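Local coordinates for protein periplasmic beta-glucosidase (Pseudomonas aeruginosa, PDB 6R5T) that probably hydrolyses terminal, non-reducing beta-D-glucosyl residues, releasing beta-D-glucose in the periplasm, at residues Thr130-Arg134 with Val574-Asn579; Arg134-Glu140 with Ala484-Arg490; Phe178-Gly182 with Ser222-Ile226; Gly478-Ala484 with Met518-Leu523. The protein carries 1 engineered substitution. All blocks are in the same frame, centred on the assembly; numbering follows the deposited sequence. Where two conformers were deposited one is given.

Read from the N terminus, the chain illustrates how loops far apart in sequence tie two domains together and brace each within itself. Thr-130-Arg-134 opens interaction 1, and Arg-134, shared by both, opens interaction 2. Interaction 3 closes a short loop within the family 3 N-terminal domain, between the ends of strands 172-178 and 218-221, inside the spans of interactions 1 and 2. Interaction 4 opens at 478, and 484-490 closes interaction 2 before 518-523 closes interaction 4, so these two cross and share Ala-484. Segment 574-579 closes interaction 1 around all the others. Interactions 1 and 2 join the N- and C-terminal domains, while interaction 4 lies within the latter, where Arg-521 reaches back to Ala-133 and Arg-134.

Interaction 1: Thr130-Arg134 with Val574-Asn579; sequences TRDAR and VPVYYN
OD1 of Asp-132 lies 3.3 Å from CG1 of Val-574 and is held by two N-H groups of Arg-134. NE of Arg-134 meets OD1 of Asp-132 on its syn lone pair at 3.0 Å, almost straight at 173°, and the backbone N of Arg-134 takes the anti lone pair, which makes an Asx turn. A salt bridge from NH2 of Arg-134 to OD2 of Asp-132, 2.8 Å, completes a side-on, two-nitrogen grip that fixes the carboxylate's rotation against the valine methyl. The turn belongs to the loop after strand 121-122 of the TIM-barrel N-terminal domain; segment 574-579, with a cis peptide bond between Val-574 and Pro-575, comes from the C-terminal domain. Arg-131 lies over Tyr-577. Its chain is extended from CG to NE (chi2 177°), placing CD over the ring centre, 3.6 Å from the centroid, while the guanidinium stacks flat toward CE2 as an off-centre cation-pi contact, planes 5° apart. Asn-579 is reached through two waters: one accepts from NE of Arg-131 at 2.8 Å and donates to OD1 of Asn-579 at 2.7 Å, the other accepts from both NH2 of Arg-131 and ND2 of Asn-579. The Tyr-577 hydroxyl bonds to Glu-185 of the second subunit.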
loop_
_atom_site.group_PDB
_atom_site.type_symbol
_atom_site.label_atom_id
_atom_site.label_comp_id
_atom_site.label_asym_id
_atom_site.label_seq_id
_atom_site.Cartn_x
_atom_site.Cartn_y
_atom_site.Cartn_z
ATOM N N THR A 130 -12.999 -1.306 -0.188
ATOM C CA THR A 130 -11.839 -2.092 0.290
ATOM C C THR A 130 -11.033 -2.666 -0.879
ATOM O O THR A 130 -11.549 -3.450 -1.643
ATOM C CB THR A 130 -12.248 -3.211 1.237
ATOM O OG1 THR A 130 -13.185 -4.061 0.562
ATOM C CG2 THR A 130 -12.851 -2.617 2.501
ATOM N N ARG A 131 -9.789 -2.207 -0.980
ATOM C CA ARG A 131 -8.833 -2.705 -1.993
ATOM C C ARG A 131 -7.672 -3.482 -1.341
ATOM O O ARG A 131 -6.788 -4.005 -2.106
ATOM C CB ARG A 131 -8.280 -1.541 -2.799
ATOM C CG ARG A 131 -9.319 -0.858 -3.668
ATOM C CD ARG A 131 -8.730 0.342 -4.383
ATOM N NE ARG A 131 -9.691 0.839 -5.369
ATOM C CZ ARG A 131 -9.564 1.974 -6.022
ATOM N NH1 ARG A 131 -8.481 2.735 -5.847
ATOM N NH2 ARG A 131 -10.471 2.299 -6.905
ATOM N N ASP A 132 -7.656 -3.605 -0.026
ATOM C CA ASP A 132 -6.540 -4.239 0.705
ATOM C C ASP A 132 -7.116 -5.382 1.510
ATOM O O ASP A 132 -7.696 -5.183 2.553
ATOM C CB ASP A 132 -5.806 -3.238 1.580
ATOM C CG ASP A 132 -4.511 -3.757 2.188
ATOM O OD1 ASP A 132 -4.423 -4.981 2.511
ATOM O OD2 ASP A 132 -3.565 -2.902 2.266
ATOM N N ALA A 133 -6.895 -6.600 1.005
ATOM C CA ALA A 133 -7.464 -7.813 1.609
ATOM C C ALA A 133 -6.946 -8.072 3.038
ATOM O O ALA A 133 -7.525 -8.889 3.738
ATOM C CB ALA A 133 -7.140 -8.999 0.699
ATOM N N ARG A 134 -5.848 -7.451 3.467
ATOM C CA ARG A 134 -5.305 -7.723 4.835
ATOM C C ARG A 134 -6.210 -7.167 5.928
ATOM O O ARG A 134 -6.186 -7.676 7.053
ATOM C CB ARG A 134 -3.932 -7.068 4.984
ATOM C CG ARG A 134 -2.889 -7.636 4.036
ATOM C CD ARG A 134 -1.593 -6.864 4.168
ATOM N NE ARG A 134 -1.700 -5.568 3.532
ATOM C CZ ARG A 134 -0.686 -4.728 3.403
ATOM N NH1 ARG A 134 0.495 -5.005 3.917
ATOM N NH2 ARG A 134 -0.865 -3.574 2.813
ATOM N N VAL A 574 -0.571 -7.195 -2.803
ATOM C CA VAL A 574 -1.606 -6.218 -2.366
ATOM C C VAL A 574 -1.104 -4.834 -2.706
ATOM O O VAL A 574 0.068 -4.508 -2.477
ATOM C CB VAL A 574 -1.935 -6.425 -0.888
ATOM C CG1 VAL A 574 -2.635 -5.240 -0.259
ATOM C CG2 VAL A 574 -2.714 -7.711 -0.703
ATOM N N PRO A 575 -1.966 -3.951 -3.241
ATOM C CA PRO A 575 -3.353 -4.237 -3.598
ATOM C C PRO A 575 -3.512 -4.723 -5.025
ATOM O O PRO A 575 -2.793 -4.345 -5.912
ATOM C CB PRO A 575 -3.991 -2.859 -3.483
ATOM C CG PRO A 575 -2.898 -1.938 -4.001
ATOM C CD PRO A 575 -1.633 -2.534 -3.454
ATOM N N VAL A 576 -4.516 -5.565 -5.218
ATOM C CA VAL A 576 -4.963 -5.911 -6.582
ATOM C C VAL A 576 -6.453 -5.618 -6.610
ATOM O O VAL A 576 -7.192 -5.985 -5.713
ATOM C CB VAL A 576 -4.692 -7.360 -7.010
ATOM C CG1 VAL A 576 -3.215 -7.577 -7.283
ATOM C CG2 VAL A 576 -5.243 -8.326 -5.988
ATOM N N TYR A 577 -6.833 -4.947 -7.659
ATOM C CA TYR A 577 -8.251 -4.631 -7.875
ATOM C C TYR A 577 -8.441 -4.405 -9.356
ATOM O O TYR A 577 -7.497 -3.996 -10.041
ATOM C CB TYR A 577 -8.650 -3.404 -7.033
ATOM C CG TYR A 577 -7.779 -2.184 -7.173
ATOM C CD1 TYR A 577 -6.612 -2.042 -6.434
ATOM C CD2 TYR A 577 -8.111 -1.149 -8.033
ATOM C CE1 TYR A 577 -5.836 -0.900 -6.504
ATOM C CE2 TYR A 577 -7.357 0.008 -8.110
ATOM C CZ TYR A 577 -6.193 0.135 -7.359
ATOM O OH TYR A 577 -5.458 1.293 -7.418
ATOM N N TYR A 578 -9.654 -4.576 -9.859
ATOM C CA TYR A 578 -9.878 -4.691 -11.315
ATOM C C TYR A 578 -9.844 -3.309 -12.017
ATOM O O TYR A 578 -9.422 -3.247 -13.168
ATOM C CB TYR A 578 -11.190 -5.426 -11.628
ATOM C CG TYR A 578 -12.360 -4.493 -11.585
ATOM C CD1 TYR A 578 -12.971 -4.115 -10.400
ATOM C CD2 TYR A 578 -12.805 -3.894 -12.761
ATOM C CE1 TYR A 578 -13.992 -3.193 -10.368
ATOM C CE2 TYR A 578 -13.822 -2.966 -12.735
ATOM C CZ TYR A 578 -14.404 -2.596 -11.550
ATOM O OH TYR A 578 -15.325 -1.599 -11.514
ATOM N N ASN A 579 -10.206 -2.247 -11.326
ATOM C CA ASN A 579 -10.325 -0.893 -11.933
ATOM C C ASN A 579 -9.063 -0.105 -11.646
ATOM O O ASN A 579 -9.106 1.028 -11.087
ATOM C CB ASN A 579 -11.610 -0.202 -11.492
ATOM C CG ASN A 579 -11.788 -0.123 -9.992
ATOM O OD1 ASN A 579 -11.277 -0.946 -9.232
ATOM N ND2 ASN A 579 -12.579 0.858 -9.531
HETATM O O HOH W 1 -11.262 -1.116 -6.551
HETATM O O HOH W 2 -13.445 1.240 -6.710
#

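Interaction 2: Arg134-Glu140 with Ala484-Arg490; sequences RWGRVSE and AHEASSR. With BGC (beta-D-glucopyranose), chain C; GAL (beta-D-galactopyranose), chain B.
Arg-137 and Glu-486 meet at the bound lactose, each from a different domain. CB of Arg-137 sits above one face of the Trp-135 ring, offset toward its rim. CG of Arg-137 passes 3.9 Å from CA of Glu-486, CD following alongside, and a bend at chi3 (75°) turns the guanidinium toward the sugar. NE of Arg-137 donates to OE2 of Glu-140 at 3.0 Å and NH2 of Arg-137 to OE1 of Glu-140 at 2.9 Å, a side-on grip fixing the group's rotation. Glu-486 CB lies over one face of the guanidinium. At the tip, NH1 of Arg-137 donates to glucose O6 at 3.0 Å and also bonds Tyr-181, while NH2 of Arg-137 reaches glucose O1 at 3.0 Å. Glu-486 accepts from both hydroxymethyl groups: glucose O6 donates to its OE2 at 2.7 Å, and galactose O6 to its OE1 at 2.9 Å. OE2 is also bonded by the hydroxyl of Tyr-190 and salt-bridged to Arg-585 of the second subunit. The backbone N of Arg-490 donates to O of Arg-134 at 3.0 Å. Segment 134-140 lies between strand 121-122 and helix 146-161, beside His-177 of strand 172-178; 484-490 lies in the loop between strand 472-478 and helix 497-508.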
loop_
_atom_site.group_PDB
_atom_site.type_symbol
_atom_site.label_atom_id
_atom_site.label_comp_id
_atom_site.label_asym_id
_atom_site.label_seq_id
_atom_site.Cartn_x
_atom_site.Cartn_y
_atom_site.Cartn_z
ATOM N N ARG A 134 -5.848 -7.451 3.467
ATOM C CA ARG A 134 -5.305 -7.723 4.835
ATOM C C ARG A 134 -6.210 -7.167 5.928
ATOM O O ARG A 134 -6.186 -7.676 7.053
ATOM C CB ARG A 134 -3.932 -7.068 4.984
ATOM C CG ARG A 134 -2.889 -7.636 4.036
ATOM C CD ARG A 134 -1.593 -6.864 4.168
ATOM N NE ARG A 134 -1.700 -5.568 3.532
ATOM C CZ ARG A 134 -0.686 -4.728 3.403
ATOM N NH1 ARG A 134 0.495 -5.005 3.917
ATOM N NH2 ARG A 134 -0.865 -3.574 2.813
ATOM N N TRP A 135 -6.980 -6.145 5.620
ATOM C CA TRP A 135 -7.787 -5.439 6.650
ATOM C C TRP A 135 -8.890 -6.379 7.187
ATOM O O TRP A 135 -9.653 -6.930 6.396
ATOM C CB TRP A 135 -8.353 -4.182 6.012
ATOM C CG TRP A 135 -9.040 -3.232 6.958
ATOM C CD1 TRP A 135 -8.511 -2.684 8.081
ATOM C CD2 TRP A 135 -10.293 -2.558 6.768
ATOM N NE1 TRP A 135 -9.362 -1.752 8.622
ATOM C CE2 TRP A 135 -10.449 -1.634 7.818
ATOM C CE3 TRP A 135 -11.297 -2.630 5.802
ATOM C CZ2 TRP A 135 -11.549 -0.777 7.922
ATOM C CZ3 TRP A 135 -12.408 -1.819 5.921
ATOM C CH2 TRP A 135 -12.527 -0.883 6.972
ATOM N N GLY A 136 -9.041 -6.468 8.505
ATOM C CA GLY A 136 -10.002 -7.407 9.089
ATOM C C GLY A 136 -11.431 -6.996 8.834
ATOM O O GLY A 136 -12.305 -7.850 8.830
ATOM N N ARG A 137 -11.674 -5.737 8.501
ATOM C CA ARG A 137 -13.069 -5.264 8.312
ATOM C C ARG A 137 -13.546 -5.360 6.875
ATOM O O ARG A 137 -14.660 -4.889 6.576
ATOM C CB ARG A 137 -13.182 -3.865 8.887
ATOM C CG ARG A 137 -12.752 -3.826 10.341
ATOM C CD ARG A 137 -13.068 -2.506 11.061
ATOM N NE ARG A 137 -14.492 -2.486 11.342
ATOM C CZ ARG A 137 -15.074 -1.848 12.363
ATOM N NH1 ARG A 137 -14.347 -1.115 13.187
ATOM N NH2 ARG A 137 -16.387 -2.001 12.537
ATOM N N VAL A 138 -12.785 -5.986 5.981
ATOM C CA VAL A 138 -13.284 -6.188 4.595
ATOM C C VAL A 138 -14.574 -7.020 4.658
ATOM O O VAL A 138 -15.410 -6.821 3.768
ATOM C CB VAL A 138 -12.239 -6.848 3.677
ATOM C CG1 VAL A 138 -11.002 -5.976 3.522
ATOM C CG2 VAL A 138 -11.879 -8.222 4.169
ATOM N N SER A 139 -14.712 -7.853 5.684
ATOM C CA SER A 139 -15.923 -8.723 5.813
ATOM C C SER A 139 -17.203 -7.888 5.957
ATOM O O SER A 139 -18.331 -8.361 5.576
ATOM C CB SER A 139 -15.762 -9.666 6.973
ATOM O OG SER A 139 -15.732 -8.912 8.185
ATOM N N GLU A 140 -17.071 -6.655 6.402
ATOM C CA GLU A 140 -18.231 -5.763 6.683
ATOM C C GLU A 140 -18.679 -4.942 5.494
ATOM O O GLU A 140 -19.772 -4.410 5.581
ATOM C CB GLU A 140 -17.854 -4.773 7.772
ATOM C CG GLU A 140 -17.677 -5.462 9.061
ATOM C CD GLU A 140 -16.993 -4.539 10.020
ATOM O OE1 GLU A 140 -17.553 -3.393 10.226
ATOM O OE2 GLU A 140 -15.893 -4.961 10.503
ATOM N N ALA A 484 -11.260 -12.160 10.932
ATOM C CA ALA A 484 -11.760 -11.167 9.941
ATOM C C ALA A 484 -12.762 -10.270 10.634
ATOM O O ALA A 484 -13.966 -10.274 10.325
ATOM C CB ALA A 484 -12.370 -11.833 8.731
ATOM N N HIS A 485 -12.234 -9.535 11.588
ATOM C CA HIS A 485 -13.053 -8.702 12.475
ATOM C C HIS A 485 -12.286 -7.397 12.745
ATOM O O HIS A 485 -11.160 -7.207 12.248
ATOM C CB HIS A 485 -13.513 -9.661 13.574
ATOM C CG HIS A 485 -13.231 -9.248 14.956
ATOM N ND1 HIS A 485 -12.070 -9.592 15.571
ATOM C CD2 HIS A 485 -13.903 -8.445 15.790
ATOM C CE1 HIS A 485 -12.060 -9.057 16.768
ATOM N NE2 HIS A 485 -13.167 -8.344 16.929
ATOM N N GLU A 486 -12.903 -6.507 13.473
ATOM C CA GLU A 486 -12.170 -5.291 13.876
ATOM C C GLU A 486 -10.802 -5.654 14.456
ATOM O O GLU A 486 -10.690 -6.562 15.329
ATOM C CB GLU A 486 -13.010 -4.508 14.863
ATOM C CG GLU A 486 -12.278 -3.301 15.397
ATOM C CD GLU A 486 -13.038 -2.486 16.402
ATOM O OE1 GLU A 486 -14.188 -2.920 16.752
ATOM O OE2 GLU A 486 -12.556 -1.361 16.772
ATOM N N ALA A 487 -9.787 -4.881 14.077
ATOM C CA ALA A 487 -8.376 -4.958 14.545
ATOM C C ALA A 487 -7.673 -6.253 14.088
ATOM O O ALA A 487 -6.423 -6.270 14.234
ATOM C CB ALA A 487 -8.254 -4.760 16.018
ATOM N N SER A 488 -8.304 -7.222 13.396
ATOM C CA SER A 488 -7.649 -8.506 13.052
ATOM C C SER A 488 -6.993 -8.431 11.669
ATOM O O SER A 488 -7.401 -9.131 10.762
ATOM C CB SER A 488 -8.635 -9.648 13.104
ATOM O OG SER A 488 -9.255 -9.727 14.371
ATOM N N SER A 489 -6.021 -7.557 11.503
ATOM C CA SER A 489 -5.332 -7.445 10.215
ATOM C C SER A 489 -4.373 -8.625 10.092
ATOM O O SER A 489 -3.733 -9.027 11.056
ATOM C CB SER A 489 -4.649 -6.143 10.136
ATOM O OG SER A 489 -5.615 -5.118 10.239
ATOM N N ARG A 490 -4.286 -9.154 8.890
ATOM C CA ARG A 490 -3.451 -10.341 8.577
ATOM C C ARG A 490 -2.281 -9.957 7.693
ATOM O O ARG A 490 -2.444 -9.197 6.757
ATOM C CB ARG A 490 -4.269 -11.389 7.838
ATOM C CG ARG A 490 -5.113 -12.243 8.744
ATOM C CD ARG A 490 -5.770 -13.450 8.098
ATOM N NE ARG A 490 -4.876 -14.580 8.053
ATOM C CZ ARG A 490 -5.010 -15.616 7.221
ATOM N NH1 ARG A 490 -6.059 -15.699 6.419
ATOM N NH2 ARG A 490 -4.126 -16.593 7.226
HETATM C C2 BGC C . -19.447 0.234 15.382
HETATM C C3 BGC C . -19.205 0.770 16.808
HETATM C C4 BGC C . -17.908 0.075 17.306
HETATM C C5 BGC C . -16.783 0.504 16.347
HETATM C C6 BGC C . -15.455 -0.144 16.670
HETATM C C1 BGC C . -18.223 0.545 14.513
HETATM O O1 BGC C . -18.494 -0.078 13.297
HETATM O O2 BGC C . -20.593 0.779 14.739
HETATM O O3 BGC C . -20.306 0.369 17.647
HETATM O O4 BGC C . -17.639 0.557 18.632
HETATM O O5 BGC C . -17.051 -0.031 15.085
HETATM O O6 BGC C . -14.452 0.327 15.763
HETATM C C1 GAL B . -17.578 -0.436 19.662
HETATM C C2 GAL B . -18.920 -1.170 19.858
HETATM C C3 GAL B . -18.758 -2.141 21.032
HETATM C C4 GAL B . -17.596 -3.108 20.703
HETATM C C5 GAL B . -16.335 -2.273 20.402
HETATM C C6 GAL B . -15.179 -3.150 19.934
HETATM O O2 GAL B . -19.939 -0.217 20.120
HETATM O O3 GAL B . -19.989 -2.881 21.160
HETATM O O4 GAL B . -18.031 -3.829 19.527
HETATM O O5 GAL B . -16.550 -1.334 19.291
HETATM O O6 GAL B . -14.050 -2.305 19.599
HETATM O O HOH W 3 -8.306 -5.419 10.825
HETATM O O HOH W 4 -14.955 -7.532 10.134
#

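Interaction 3: Phe178-Gly182 with Ser222-Ile226; sequences FALYG and SLNTI
Ser-222 and Asn-224 fasten their loop to the end of strand 172-178 of the TIM barrel, where a cis peptide bond joins Phe-178 to Ala-179. In the tight part, the backbone N of Ser-222 donates to O of Phe-178 at 2.8 Å, and ND2 of Asn-224 reaches O of Ala-179 at 3.2 Å, in the carbonyl plane and nearly straight (164°). With CG of Asn-224 between its own N and carbonyl carbon (chi1 51°), the amide is turned to the 178-182 backbone, and its OD1 comes 3.4 Å from CA of Tyr-181. Leu-180 and Ile-226 cross at about a right angle, CD1 of Leu-180 3.7 Å from CG2 of Ile-226. The loose side is where Leu-223 touches the bound glucose: its CD1 stays 4.4 Å from OH of Tyr-181, a hydroxyl hydrogen-bonded to NH1 of Arg-137. The Asn-224 amide also gives ND2 to O of Thr-225 at 3.0 Å and accepts the Ser-222 hydroxyl on OD1 at 2.7 Å; two acceptors at its nitrogen and a donor at its oxygen leave little doubt which way it faces.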
loop_
_atom_site.group_PDB
_atom_site.type_symbol
_atom_site.label_atom_id
_atom_site.label_comp_id
_atom_site.label_asym_id
_atom_site.label_seq_id
_atom_site.Cartn_x
_atom_site.Cartn_y
_atom_site.Cartn_z
ATOM N N PHE A 178 -17.552 7.213 7.982
ATOM C CA PHE A 178 -17.276 8.407 7.148
ATOM C C PHE A 178 -15.978 9.000 7.665
ATOM O O PHE A 178 -15.975 9.573 8.774
ATOM C CB PHE A 178 -18.465 9.353 7.296
ATOM C CG PHE A 178 -18.451 10.504 6.340
ATOM C CD1 PHE A 178 -18.495 10.294 4.986
ATOM C CD2 PHE A 178 -18.468 11.811 6.809
ATOM C CE1 PHE A 178 -18.548 11.361 4.100
ATOM C CE2 PHE A 178 -18.461 12.886 5.925
ATOM C CZ PHE A 178 -18.511 12.661 4.559
ATOM N N ALA A 179 -14.841 8.886 6.932
ATOM C CA ALA A 179 -14.746 8.315 5.594
ATOM C C ALA A 179 -13.368 7.682 5.411
ATOM O O ALA A 179 -12.416 8.061 6.081
ATOM C CB ALA A 179 -14.943 9.396 4.546
ATOM N N LEU A 180 -13.307 6.809 4.388
ATOM C CA LEU A 180 -12.067 6.268 3.784
ATOM C C LEU A 180 -11.422 5.198 4.669
ATOM O O LEU A 180 -10.263 4.836 4.420
ATOM C CB LEU A 180 -11.042 7.377 3.519
ATOM C CG LEU A 180 -11.523 8.663 2.856
ATOM C CD1 LEU A 180 -10.333 9.535 2.517
ATOM C CD2 LEU A 180 -12.394 8.402 1.650
ATOM N N TYR A 181 -12.143 4.709 5.666
ATOM C CA TYR A 181 -11.582 3.861 6.736
ATOM C C TYR A 181 -10.905 2.603 6.163
ATOM O O TYR A 181 -9.884 2.155 6.694
ATOM C CB TYR A 181 -12.735 3.549 7.677
ATOM C CG TYR A 181 -12.431 2.722 8.891
ATOM C CD1 TYR A 181 -11.301 2.866 9.663
ATOM C CD2 TYR A 181 -13.377 1.806 9.288
ATOM C CE1 TYR A 181 -11.085 2.038 10.770
ATOM C CE2 TYR A 181 -13.216 1.030 10.411
ATOM C CZ TYR A 181 -12.050 1.120 11.136
ATOM O OH TYR A 181 -11.901 0.304 12.232
ATOM N N GLY A 182 -11.427 2.077 5.090
ATOM C CA GLY A 182 -10.910 0.832 4.488
ATOM C C GLY A 182 -9.633 1.013 3.692
ATOM O O GLY A 182 -9.104 0.010 3.163
ATOM N N SER A 222 -15.555 8.107 11.096
ATOM C CA SER A 222 -14.494 7.084 11.185
ATOM C C SER A 222 -13.404 7.427 12.194
ATOM O O SER A 222 -13.314 8.561 12.714
ATOM C CB SER A 222 -13.958 6.850 9.807
ATOM O OG SER A 222 -13.187 7.944 9.379
ATOM N N LEU A 223 -12.546 6.447 12.449
ATOM C CA LEU A 223 -11.471 6.561 13.451
ATOM C C LEU A 223 -10.140 6.997 12.849
ATOM O O LEU A 223 -9.245 7.292 13.646
ATOM C CB LEU A 223 -11.311 5.196 14.112
ATOM C CG LEU A 223 -12.419 4.766 15.074
ATOM C CD1 LEU A 223 -12.227 3.280 15.403
ATOM C CD2 LEU A 223 -12.385 5.575 16.333
ATOM N N ASN A 224 -10.007 6.977 11.533
ATOM C CA ASN A 224 -8.710 7.219 10.864
ATOM C C ASN A 224 -8.467 8.716 10.566
ATOM O O ASN A 224 -9.433 9.530 10.496
ATOM C CB ASN A 224 -8.669 6.520 9.503
ATOM C CG ASN A 224 -9.862 6.830 8.628
ATOM O OD1 ASN A 224 -10.986 6.385 8.907
ATOM N ND2 ASN A 224 -9.659 7.601 7.565
ATOM N N THR A 225 -7.186 9.058 10.372
ATOM C CA THR A 225 -6.815 10.324 9.704
ATOM C C THR A 225 -7.185 10.246 8.230
ATOM O O THR A 225 -7.125 9.132 7.601
ATOM C CB THR A 225 -5.335 10.663 9.877
ATOM O OG1 THR A 225 -4.535 9.598 9.346
ATOM C CG2 THR A 225 -4.963 10.914 11.303
ATOM N N ILE A 226 -7.484 11.394 7.660
ATOM C CA ILE A 226 -7.630 11.597 6.196
ATOM C C ILE A 226 -6.616 12.678 5.854
ATOM O O ILE A 226 -6.779 13.816 6.336
ATOM C CB ILE A 226 -9.052 12.024 5.815
ATOM C CG1 ILE A 226 -10.028 10.910 6.160
ATOM C CG2 ILE A 226 -9.123 12.495 4.363
ATOM C CD1 ILE A 226 -11.459 11.341 6.073
#

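Interaction 4: Gly478-Ala484 with Met518-Leu523; sequences GESQGMA and MNGRPL
Glu-479 leaves the mixed sheet of the C-terminal domain just where its parallel neighbours 472-478 and 513-518 end side by side, paired by a bridge between Gly-478 and Met-518. The pairing runs on as the backbone N of Glu-479 donates to O of Met-518 at 2.8 Å. OE1 of Glu-479 receives the backbone N of Gly-520 at 2.9 Å, in a nearly straight bond (176° at the hydrogen) that meets OE1 nearly end-on to its C-O bond. OE2 of Glu-479 forms a salt bridge with NH2 of Arg-521 at 2.7 Å; it lies at the guanidinium edge, near its plane, whereas NH2 stands well out of the carboxylate plane on the syn side. The same NH2 of Arg-521 donates to O of Met-483 at 2.8 Å. Buried but met by these groups and by a second salt bridge from Arg-490, the carboxylate is probably ionised. In the next shell, Ala-484 CB packs on CA of Gly-520 at 3.6 Å, and Arg-521 is steadied by O of Ala-133, Arg-134 and Ser-488. ND2 of Asn-519 holds O of Arg-521 at 2.8 Å, from above the carbonyl plane.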
loop_
_atom_site.group_PDB
_atom_site.type_symbol
_atom_site.label_atom_id
_atom_site.label_comp_id
_atom_site.label_asym_id
_atom_site.label_seq_id
_atom_site.Cartn_x
_atom_site.Cartn_y
_atom_site.Cartn_z
ATOM N N GLY A 478 -10.717 -22.759 6.479
ATOM C CA GLY A 478 -10.517 -21.335 6.193
ATOM C C GLY A 478 -10.289 -20.574 7.484
ATOM O O GLY A 478 -9.599 -21.061 8.368
ATOM N N GLU A 479 -10.895 -19.413 7.618
ATOM C CA GLU A 479 -10.674 -18.514 8.768
ATOM C C GLU A 479 -11.764 -18.713 9.804
ATOM O O GLU A 479 -12.902 -18.996 9.451
ATOM C CB GLU A 479 -10.687 -17.033 8.340
ATOM C CG GLU A 479 -9.643 -16.665 7.320
ATOM C CD GLU A 479 -9.752 -15.182 6.929
ATOM O OE1 GLU A 479 -10.889 -14.696 6.755
ATOM O OE2 GLU A 479 -8.667 -14.526 6.795
ATOM N N SER A 480 -11.433 -18.567 11.069
ATOM C CA SER A 480 -12.427 -18.329 12.108
ATOM C C SER A 480 -12.853 -16.864 12.048
ATOM O O SER A 480 -12.138 -16.016 11.475
ATOM C CB SER A 480 -11.911 -18.735 13.472
ATOM O OG SER A 480 -10.830 -17.906 13.875
ATOM N N GLN A 481 -14.048 -16.566 12.572
ATOM C CA GLN A 481 -14.620 -15.225 12.314
ATOM C C GLN A 481 -13.768 -14.166 13.029
ATOM O O GLN A 481 -13.741 -13.034 12.558
ATOM C CB GLN A 481 -16.109 -15.180 12.673
ATOM C CG GLN A 481 -16.423 -15.550 14.101
ATOM C CD GLN A 481 -16.076 -14.554 15.169
ATOM O OE1 GLN A 481 -16.206 -13.349 14.984
ATOM N NE2 GLN A 481 -15.627 -15.062 16.313
ATOM N N GLY A 482 -13.082 -14.514 14.111
ATOM C CA GLY A 482 -12.222 -13.528 14.797
ATOM C C GLY A 482 -10.959 -13.208 14.015
ATOM O O GLY A 482 -10.203 -12.302 14.468
ATOM N N MET A 483 -10.702 -13.895 12.896
ATOM C CA MET A 483 -9.560 -13.534 12.012
ATOM C C MET A 483 -9.986 -12.440 11.049
ATOM O O MET A 483 -9.101 -11.856 10.425
ATOM C CB MET A 483 -9.072 -14.708 11.181
ATOM C CG MET A 483 -8.501 -15.817 12.044
ATOM S SD MET A 483 -7.931 -17.196 11.033
ATOM C CE MET A 483 -7.462 -18.374 12.297
ATOM N N ALA A 484 -11.260 -12.160 10.932
ATOM C CA ALA A 484 -11.760 -11.167 9.941
ATOM C C ALA A 484 -12.762 -10.270 10.634
ATOM O O ALA A 484 -13.966 -10.274 10.325
ATOM C CB ALA A 484 -12.370 -11.833 8.731
ATOM N N MET A 518 -14.666 -21.049 4.442
ATOM C CA MET A 518 -15.258 -19.950 5.236
ATOM C C MET A 518 -14.141 -18.939 5.417
ATOM O O MET A 518 -12.974 -19.299 5.674
ATOM C CB MET A 518 -15.812 -20.396 6.579
ATOM C CG MET A 518 -16.820 -21.417 6.449
ATOM S SD MET A 518 -17.819 -21.423 7.987
ATOM C CE MET A 518 -18.649 -22.956 7.619
ATOM N N ASN A 519 -14.505 -17.683 5.357
ATOM C CA ASN A 519 -13.492 -16.619 5.422
ATOM C C ASN A 519 -14.206 -15.278 5.301
ATOM O O ASN A 519 -15.330 -15.212 4.738
ATOM C CB ASN A 519 -12.486 -16.686 4.265
ATOM C CG ASN A 519 -13.082 -16.893 2.897
ATOM O OD1 ASN A 519 -13.753 -17.930 2.667
ATOM N ND2 ASN A 519 -12.855 -15.978 1.967
ATOM N N GLY A 520 -13.538 -14.224 5.779
ATOM C CA GLY A 520 -14.142 -12.886 5.770
ATOM C C GLY A 520 -13.402 -11.926 4.878
ATOM O O GLY A 520 -13.695 -10.730 4.901
ATOM N N ARG A 521 -12.470 -12.414 4.076
ATOM C CA ARG A 521 -11.632 -11.570 3.206
ATOM C C ARG A 521 -11.211 -12.472 2.053
ATOM O O ARG A 521 -11.228 -13.694 2.177
ATOM C CB ARG A 521 -10.375 -11.097 3.920
ATOM C CG ARG A 521 -9.519 -12.222 4.493
ATOM C CD ARG A 521 -8.096 -11.853 4.857
ATOM N NE ARG A 521 -7.994 -10.767 5.831
ATOM C CZ ARG A 521 -8.202 -10.852 7.122
ATOM N NH1 ARG A 521 -8.013 -9.805 7.902
ATOM N NH2 ARG A 521 -8.599 -11.983 7.669
ATOM N N PRO A 522 -10.768 -11.895 0.947
ATOM C CA PRO A 522 -10.070 -12.686 -0.059
ATOM C C PRO A 522 -8.933 -13.527 0.548
ATOM O O PRO A 522 -8.208 -13.027 1.390
ATOM C CB PRO A 522 -9.510 -11.638 -1.022
ATOM C CG PRO A 522 -10.481 -10.482 -0.858
ATOM C CD PRO A 522 -10.789 -10.459 0.614
ATOM N N LEU A 523 -8.777 -14.752 0.060
ATOM C CA LEU A 523 -7.678 -15.646 0.468
ATOM C C LEU A 523 -6.821 -15.961 -0.733
ATOM O O LEU A 523 -7.310 -15.896 -1.880
ATOM C CB LEU A 523 -8.191 -16.984 1.016
ATOM C CG LEU A 523 -9.108 -16.910 2.237
ATOM C CD1 LEU A 523 -9.613 -18.303 2.618
ATOM C CD2 LEU A 523 -8.390 -16.250 3.374
#